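Local coordinates for putative uncharacterized protein SMU.1704 (Streptococcus mutans, PDB 3L7W) that probably binds DNA as a dimeric winged helix-turn-helix transcription regulator of the PadR family, at residues 8-13 with 34-39; 12-17 with 26-31; 42-47 with 69-74. All coordinates share one frame; numbering follows the deposited sequence.

Interaction 1. Residues 8-13 with 34-39; sequences LLIEYL and LIASIK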
# COMPACT_ATOMS: atom_id res chain seq x y z
N LEU A 8 6.18 -2.82 6.17
CA LEU A 8 5.14 -3.63 6.82
C LEU A 8 4.49 -4.57 5.82
O LEU A 8 4.21 -5.72 6.13
CB LEU A 8 4.08 -2.76 7.49
CG LEU A 8 4.61 -1.99 8.70
CD1 LEU A 8 3.54 -1.10 9.30
CD2 LEU A 8 5.15 -2.96 9.73
N LEU A 9 4.27 -4.07 4.61
CA LEU A 9 3.65 -4.87 3.57
C LEU A 9 4.63 -5.95 3.10
O LEU A 9 4.24 -7.06 2.78
CB LEU A 9 3.23 -3.99 2.39
CG LEU A 9 1.79 -4.12 1.93
CD1 LEU A 9 1.56 -3.31 0.64
CD2 LEU A 9 1.41 -5.57 1.73
N ILE A 10 5.92 -5.60 3.08
CA ILE A 10 6.97 -6.57 2.74
C ILE A 10 6.93 -7.74 3.71
O ILE A 10 7.09 -8.90 3.31
CB ILE A 10 8.36 -5.93 2.83
CG1 ILE A 10 8.49 -4.76 1.84
CG2 ILE A 10 9.47 -6.98 2.60
CD1 ILE A 10 8.85 -5.19 0.46
N GLU A 11 6.71 -7.44 4.98
CA GLU A 11 6.64 -8.46 6.02
C GLU A 11 5.47 -9.37 5.70
O GLU A 11 5.62 -10.59 5.66
CB GLU A 11 6.46 -7.84 7.40
CG GLU A 11 7.74 -7.19 7.93
CD GLU A 11 7.54 -6.45 9.23
OE1 GLU A 11 6.46 -6.55 9.83
OE2 GLU A 11 8.47 -5.75 9.66
N TYR A 12 4.32 -8.77 5.45
CA TYR A 12 3.16 -9.50 4.99
C TYR A 12 3.56 -10.43 3.86
O TYR A 12 3.33 -11.63 3.91
CB TYR A 12 2.06 -8.53 4.56
CG TYR A 12 0.81 -9.17 4.02
CD1 TYR A 12 0.26 -10.28 4.63
CD2 TYR A 12 0.16 -8.64 2.91
CE1 TYR A 12 -0.88 -10.86 4.15
CE2 TYR A 12 -0.98 -9.21 2.42
CZ TYR A 12 -1.50 -10.32 3.04
OH TYR A 12 -2.64 -10.89 2.55
N LEU A 13 4.19 -9.88 2.83
CA LEU A 13 4.56 -10.70 1.67
C LEU A 13 5.49 -11.84 2.07
O LEU A 13 5.31 -12.97 1.66
CB LEU A 13 5.21 -9.84 0.59
CG LEU A 13 4.20 -8.87 -0.07
CD1 LEU A 13 4.93 -7.87 -0.93
CD2 LEU A 13 3.19 -9.62 -0.90
N LEU A 34 8.94 -8.68 -7.59
CA LEU A 34 7.86 -8.63 -8.57
C LEU A 34 6.94 -7.43 -8.35
O LEU A 34 6.35 -6.90 -9.28
CB LEU A 34 7.05 -9.93 -8.50
CG LEU A 34 7.20 -10.92 -9.67
CD1 LEU A 34 8.51 -10.74 -10.44
CD2 LEU A 34 7.02 -12.35 -9.17
N ILE A 35 6.79 -7.01 -7.10
CA ILE A 35 5.91 -5.88 -6.81
C ILE A 35 6.65 -4.76 -6.12
O ILE A 35 6.19 -3.62 -6.12
CB ILE A 35 4.66 -6.29 -5.98
CG1 ILE A 35 3.78 -5.06 -5.76
CG2 ILE A 35 5.05 -6.94 -4.63
CD1 ILE A 35 2.31 -5.35 -5.68
N ALA A 36 7.80 -5.06 -5.54
CA ALA A 36 8.51 -4.08 -4.73
C ALA A 36 9.90 -3.77 -5.27
O ALA A 36 10.57 -4.64 -5.83
CB ALA A 36 8.60 -4.53 -3.27
N SER A 37 10.31 -2.52 -5.11
CA SER A 37 11.69 -2.15 -5.34
C SER A 37 12.34 -2.07 -3.98
O SER A 37 12.21 -1.07 -3.27
CB SER A 37 11.79 -0.82 -6.07
OG SER A 37 11.64 -1.02 -7.46
N ILE A 38 13.01 -3.15 -3.62
CA ILE A 38 13.61 -3.25 -2.31
C ILE A 38 14.98 -3.89 -2.48
O ILE A 38 15.15 -4.82 -3.28
CB ILE A 38 12.71 -4.06 -1.36
CG1 ILE A 38 13.35 -4.18 0.02
CG2 ILE A 38 12.42 -5.43 -1.95
CD1 ILE A 38 12.44 -4.77 1.08
N LYS A 39 15.97 -3.36 -1.78
CA LYS A 39 17.31 -3.93 -1.87
C LYS A 39 17.43 -5.10 -0.90
O LYS A 39 16.73 -5.16 0.11
CB LYS A 39 18.37 -2.88 -1.59
CG LYS A 39 18.48 -1.82 -2.67
CD LYS A 39 19.51 -0.75 -2.32
CE LYS A 39 19.00 0.18 -1.24
NZ LYS A 39 19.85 1.40 -1.10
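Ile-10, on helix 7-20, faces Ala-36 in the loop that joins helix 25-32 to helix 40-52, and their CA atoms, 8.0 Å apart, are the closest pair between the two backbones. In the winged helix-turn-helix fold of PadR-like proteins this loop is the turn leading into the third helix, which by family analogy is the probable DNA-recognition helix; Lys-39, at the N-cap position of helix 40-52, ends it. The contact is purely apolar and rests on two points. At the first, Ile-10 and Ile-38 reach toward each other tip to tip, with Ile-10 CD1 3.7 Å from Ile-38 CD1. The same Ile-10 methyl also lies 3.8 Å from Ala-36 CB, so one carbon serves two loop residues. Ile-38 gets there by an extended chain: CG1 is anti to the backbone N (chi1 180°) and CD1 continues straight out to the helix. Around this meeting point, Val-5, Ile-32, Leu-43 and Ile-46 also pack on Ile-10. The second point lies one turn further along the helix, where the side chains of Leu-13 and Ile-35 cross at about a right angle. Ile-35 also packs on Ile-95 of the second subunit, which brings the dimer partner up to this end of the loop. Across the pair itself, the touching atoms are Leu-13 CD1 and the branch methyl Ile-35 CG2, 3.8 Å apart.

Interaction 2. Residues 12-17 with 26-31; sequences YLILAI and YDISQT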
# COMPACT_ATOMS: atom_id res chain seq x y z
N TYR A 12 4.32 -8.77 5.45
CA TYR A 12 3.16 -9.50 4.99
C TYR A 12 3.56 -10.43 3.86
O TYR A 12 3.33 -11.63 3.91
CB TYR A 12 2.06 -8.53 4.56
CG TYR A 12 0.81 -9.17 4.02
CD1 TYR A 12 0.26 -10.28 4.63
CD2 TYR A 12 0.16 -8.64 2.91
CE1 TYR A 12 -0.88 -10.86 4.15
CE2 TYR A 12 -0.98 -9.21 2.42
CZ TYR A 12 -1.50 -10.32 3.04
OH TYR A 12 -2.64 -10.89 2.55
N LEU A 13 4.19 -9.88 2.83
CA LEU A 13 4.56 -10.70 1.67
C LEU A 13 5.49 -11.84 2.07
O LEU A 13 5.31 -12.97 1.66
CB LEU A 13 5.21 -9.84 0.59
CG LEU A 13 4.20 -8.87 -0.07
CD1 LEU A 13 4.93 -7.87 -0.93
CD2 LEU A 13 3.19 -9.62 -0.90
N ILE A 14 6.50 -11.53 2.87
CA ILE A 14 7.45 -12.55 3.27
C ILE A 14 6.73 -13.68 3.99
O ILE A 14 6.85 -14.84 3.61
CB ILE A 14 8.51 -11.99 4.22
CG1 ILE A 14 9.47 -11.07 3.44
CG2 ILE A 14 9.27 -13.13 4.86
CD1 ILE A 14 10.33 -10.22 4.33
N LEU A 15 5.99 -13.33 5.03
CA LEU A 15 5.26 -14.35 5.77
C LEU A 15 4.32 -15.11 4.86
O LEU A 15 4.21 -16.33 4.96
CB LEU A 15 4.48 -13.71 6.91
CG LEU A 15 5.12 -13.78 8.30
CD1 LEU A 15 6.63 -13.85 8.23
CD2 LEU A 15 4.65 -12.63 9.18
N ALA A 16 3.66 -14.40 3.94
CA ALA A 16 2.71 -15.06 3.07
C ALA A 16 3.44 -16.04 2.19
O ALA A 16 2.98 -17.17 1.99
CB ALA A 16 1.94 -14.05 2.22
N ILE A 17 4.59 -15.61 1.67
CA ILE A 17 5.37 -16.44 0.76
C ILE A 17 5.88 -17.67 1.50
O ILE A 17 5.76 -18.80 1.03
CB ILE A 17 6.56 -15.67 0.20
CG1 ILE A 17 6.08 -14.57 -0.76
CG2 ILE A 17 7.50 -16.60 -0.54
CD1 ILE A 17 7.16 -13.63 -1.18
N TYR A 26 16.75 -15.64 -1.25
CA TYR A 26 16.79 -15.21 -2.65
C TYR A 26 15.44 -15.49 -3.29
O TYR A 26 14.93 -14.69 -4.07
CB TYR A 26 17.91 -15.91 -3.40
CG TYR A 26 17.90 -15.65 -4.87
CD1 TYR A 26 17.24 -16.51 -5.74
CD2 TYR A 26 18.52 -14.52 -5.41
CE1 TYR A 26 17.20 -16.27 -7.11
CE2 TYR A 26 18.49 -14.27 -6.78
CZ TYR A 26 17.83 -15.15 -7.62
OH TYR A 26 17.79 -14.92 -8.98
N ASP A 27 14.86 -16.62 -2.93
CA ASP A 27 13.56 -17.00 -3.47
C ASP A 27 12.50 -15.98 -3.05
O ASP A 27 11.66 -15.55 -3.85
CB ASP A 27 13.20 -18.38 -2.94
CG ASP A 27 12.20 -19.09 -3.82
OD1 ASP A 27 12.14 -18.75 -5.02
OD2 ASP A 27 11.47 -19.97 -3.32
N ILE A 28 12.52 -15.61 -1.77
CA ILE A 28 11.53 -14.68 -1.27
C ILE A 28 11.74 -13.34 -1.96
O ILE A 28 10.79 -12.71 -2.43
CB ILE A 28 11.66 -14.51 0.24
CG1 ILE A 28 11.27 -15.81 0.95
CG2 ILE A 28 10.76 -13.39 0.73
CD1 ILE A 28 11.98 -15.99 2.29
N SER A 29 12.99 -12.92 -2.04
CA SER A 29 13.36 -11.63 -2.59
C SER A 29 12.92 -11.53 -4.05
O SER A 29 12.27 -10.57 -4.45
CB SER A 29 14.86 -11.43 -2.47
OG SER A 29 15.35 -10.61 -3.51
N GLN A 30 13.24 -12.55 -4.84
CA GLN A 30 12.85 -12.57 -6.24
C GLN A 30 11.35 -12.42 -6.44
O GLN A 30 10.90 -11.79 -7.40
CB GLN A 30 13.34 -13.84 -6.91
CG GLN A 30 14.83 -13.80 -7.17
CD GLN A 30 15.20 -12.61 -8.03
OE1 GLN A 30 14.77 -12.51 -9.18
NE2 GLN A 30 16.00 -11.70 -7.49
N THR A 31 10.56 -12.99 -5.55
CA THR A 31 9.12 -12.93 -5.72
C THR A 31 8.63 -11.58 -5.25
O THR A 31 7.70 -11.01 -5.80
CB THR A 31 8.41 -14.02 -4.94
OG1 THR A 31 8.55 -15.26 -5.65
CG2 THR A 31 6.93 -13.69 -4.81
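Ile-17 and Ile-28 carry most of the packing between helix 7-20 and helix 25-32, whose short segments run at 123° to each other with their axes 10.1 Å apart at closest approach. The backbones come nearest at Ile-14 and Ile-28, with CA atoms 6.5 Å apart. There the two side chains cross at about a right angle, and Ile-28 CG2 sits 3.8 Å from Ile-14 CG1. Ile-28 (chi1 -67°) holds CG2 anti to the backbone N, where it also touches Ile-17 CD1 at 4.1 Å. The tightest approach is next to it: Thr-31 CG2 meets Ile-17 CD1 tip to tip at 3.6 Å. These are the first two helices of the three-helix core of the winged helix-turn-helix domain, and Ile-32, Leu-43, Ile-46 and Leu-47 close in around Ile-14. Away from helix 7-20 the packing thins out: Asp-27 and Gln-30 stay more than 5 Å from it and lie instead against His-105 of the second subunit, while Tyr-26 is exposed. The dimer partner reaches the tight side as well, at the hydroxyl of Thr-31, where OG1 is hydrogen-bonded to the backbone N of that same His-105.

Interaction 3. Residues 42-47 with 69-74; sequences TLYPIL and KYYHLT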
# COMPACT_ATOMS: atom_id res chain seq x y z
N THR A 42 17.79 -4.19 2.46
CA THR A 42 16.58 -3.80 3.18
C THR A 42 15.75 -5.03 3.51
O THR A 42 15.10 -5.10 4.55
CB THR A 42 15.69 -2.85 2.34
OG1 THR A 42 16.47 -1.75 1.87
CG2 THR A 42 14.55 -2.33 3.19
N LEU A 43 15.79 -6.00 2.61
CA LEU A 43 14.95 -7.19 2.72
C LEU A 43 15.46 -8.08 3.84
O LEU A 43 14.70 -8.48 4.74
CB LEU A 43 14.99 -7.94 1.39
CG LEU A 43 13.96 -9.03 1.11
CD1 LEU A 43 14.60 -10.39 1.18
CD2 LEU A 43 12.75 -8.92 2.03
N TYR A 44 16.75 -8.38 3.82
CA TYR A 44 17.29 -9.35 4.76
C TYR A 44 17.15 -8.94 6.22
O TYR A 44 16.83 -9.76 7.07
CB TYR A 44 18.69 -9.77 4.36
CG TYR A 44 18.62 -10.74 3.20
CD1 TYR A 44 18.58 -12.11 3.44
CD2 TYR A 44 18.51 -10.29 1.88
CE1 TYR A 44 18.48 -13.01 2.39
CE2 TYR A 44 18.41 -11.19 0.82
CZ TYR A 44 18.40 -12.56 1.09
OH TYR A 44 18.31 -13.50 0.09
N PRO A 45 17.37 -7.65 6.52
CA PRO A 45 17.07 -7.19 7.87
C PRO A 45 15.61 -7.43 8.22
O PRO A 45 15.28 -7.75 9.37
CB PRO A 45 17.37 -5.70 7.78
CG PRO A 45 18.50 -5.64 6.82
CD PRO A 45 18.14 -6.65 5.76
N ILE A 46 14.72 -7.30 7.24
CA ILE A 46 13.32 -7.56 7.51
C ILE A 46 13.11 -9.03 7.84
O ILE A 46 12.47 -9.36 8.85
CB ILE A 46 12.44 -7.11 6.36
CG1 ILE A 46 12.53 -5.59 6.23
CG2 ILE A 46 11.02 -7.55 6.60
CD1 ILE A 46 11.65 -5.00 5.13
N LEU A 47 13.65 -9.91 7.00
CA LEU A 47 13.68 -11.34 7.32
C LEU A 47 14.21 -11.56 8.73
O LEU A 47 13.62 -12.31 9.51
CB LEU A 47 14.53 -12.10 6.32
CG LEU A 47 13.84 -12.21 4.96
CD1 LEU A 47 14.84 -12.56 3.87
CD2 LEU A 47 12.73 -13.23 5.06
N LYS A 69 19.97 -20.84 3.67
CA LYS A 69 19.21 -20.55 4.86
C LYS A 69 17.73 -20.52 4.49
O LYS A 69 17.28 -19.66 3.72
CB LYS A 69 19.65 -19.22 5.46
CG LYS A 69 18.91 -18.78 6.70
CD LYS A 69 19.41 -17.38 7.06
CE LYS A 69 18.97 -16.92 8.42
NZ LYS A 69 19.81 -15.78 8.88
N TYR A 70 16.99 -21.49 5.01
CA TYR A 70 15.55 -21.53 4.79
C TYR A 70 14.82 -20.85 5.91
O TYR A 70 15.22 -20.91 7.08
CB TYR A 70 15.06 -22.97 4.65
CG TYR A 70 15.31 -23.53 3.29
CD1 TYR A 70 16.57 -23.97 2.94
CD2 TYR A 70 14.30 -23.60 2.34
CE1 TYR A 70 16.83 -24.48 1.69
CE2 TYR A 70 14.54 -24.11 1.07
CZ TYR A 70 15.81 -24.55 0.76
OH TYR A 70 16.11 -25.06 -0.49
N TYR A 71 13.73 -20.20 5.54
CA TYR A 71 12.83 -19.60 6.49
C TYR A 71 11.58 -20.44 6.54
O TYR A 71 11.14 -21.00 5.54
CB TYR A 71 12.47 -18.18 6.07
CG TYR A 71 13.66 -17.27 6.08
CD1 TYR A 71 14.44 -17.09 4.94
CD2 TYR A 71 14.01 -16.58 7.23
CE1 TYR A 71 15.53 -16.26 4.94
CE2 TYR A 71 15.11 -15.74 7.25
CZ TYR A 71 15.87 -15.59 6.11
OH TYR A 71 16.97 -14.75 6.13
N HIS A 72 11.00 -20.52 7.73
CA HIS A 72 9.86 -21.35 7.96
C HIS A 72 8.90 -20.54 8.82
O HIS A 72 9.31 -19.94 9.81
CB HIS A 72 10.27 -22.60 8.72
CG HIS A 72 9.12 -23.39 9.23
ND1 HIS A 72 8.35 -24.20 8.41
CD2 HIS A 72 8.56 -23.46 10.46
CE1 HIS A 72 7.39 -24.75 9.12
NE2 HIS A 72 7.49 -24.32 10.37
N LEU A 73 7.64 -20.53 8.42
CA LEU A 73 6.62 -19.82 9.17
C LEU A 73 6.26 -20.57 10.45
O LEU A 73 5.74 -21.67 10.40
CB LEU A 73 5.37 -19.66 8.29
CG LEU A 73 4.34 -18.66 8.80
CD1 LEU A 73 4.97 -17.29 8.98
CD2 LEU A 73 3.15 -18.60 7.83
N THR A 74 6.55 -19.97 11.59
CA THR A 74 6.18 -20.58 12.86
C THR A 74 4.67 -20.45 13.06
O THR A 74 4.01 -19.69 12.35
CB THR A 74 6.88 -19.90 14.04
OG1 THR A 74 6.39 -18.56 14.17
CG2 THR A 74 8.39 -19.89 13.82
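Leu-47 lies over the ring of Tyr-71 and makes nearly all of this contact. Its CD2 methyl stands 3.9 Å from the ring centroid and only 4° off the ring normal, a CH-pi contact almost exactly over the middle of one face. The rest of the leucine spreads toward the phenol end, where Leu-47 CB is 3.6 Å from Tyr-71 OH and CD1 of the same leucine is 3.8 Å from that oxygen. The leucine thus touches the ring with both branches and its stem, the two side chains crossing at about a right angle. Tyr-71 keeps CG beside its backbone N (chi1 -65°) and turns the ring square to the CA-CB-CG plane (chi2 91°). Tyr-44, one turn earlier on the helix, adds a lighter touch: its CD1 lies 4.1 Å from Tyr-71 OH, and the oxygen approaches the Tyr-44 ring obliquely. Leu-47 CD1 also lies against one face of the Tyr-44 ring, offset toward its rim, and so fills the corner between the two aromatics. In the winged helix-turn-helix fold, this joins helix 40-52, by family analogy the likely recognition helix, to strand 66-73 of the wing hairpin. Further out, Ile-28 of helix 25-32 touches both Leu-47 and Tyr-71. Backbone bonding between Tyr-71 and Ser-23 ties the middle strand to the short strand 23-24, and the flanking residues Tyr-70 and His-72 pair with Tyr-59 and Ser-57 on strand 56-63. Thr-74 takes the N-cap position of helix 75-100, its OG1 hydrogen-bonded to the backbone N of Gly-77.

All three contacts are largely buried, though Tyr-44 at the edge of interaction 3 is partly exposed, and all are held by packing rather than by polar bonds between the segments. Interactions 1 and 2 share helix 7-20, which meets the 34-39 loop with one part of its length and helix 25-32 with the next; both also touch the second subunit. Interaction 3 lies further from the chain centre, joins helix to sheet, and is not touched by the second subunit. Its chemistry differs too: aliphatic carbons meet in the first two, whereas a methyl lies over a tyrosine face in the third. Helix 7-20 reaches both sides of interaction 3, Glu-11 CG lying 3.6 Å from Ile-46 CG2 and Leu-15 CG 3.6 Å from Leu-73 CD1.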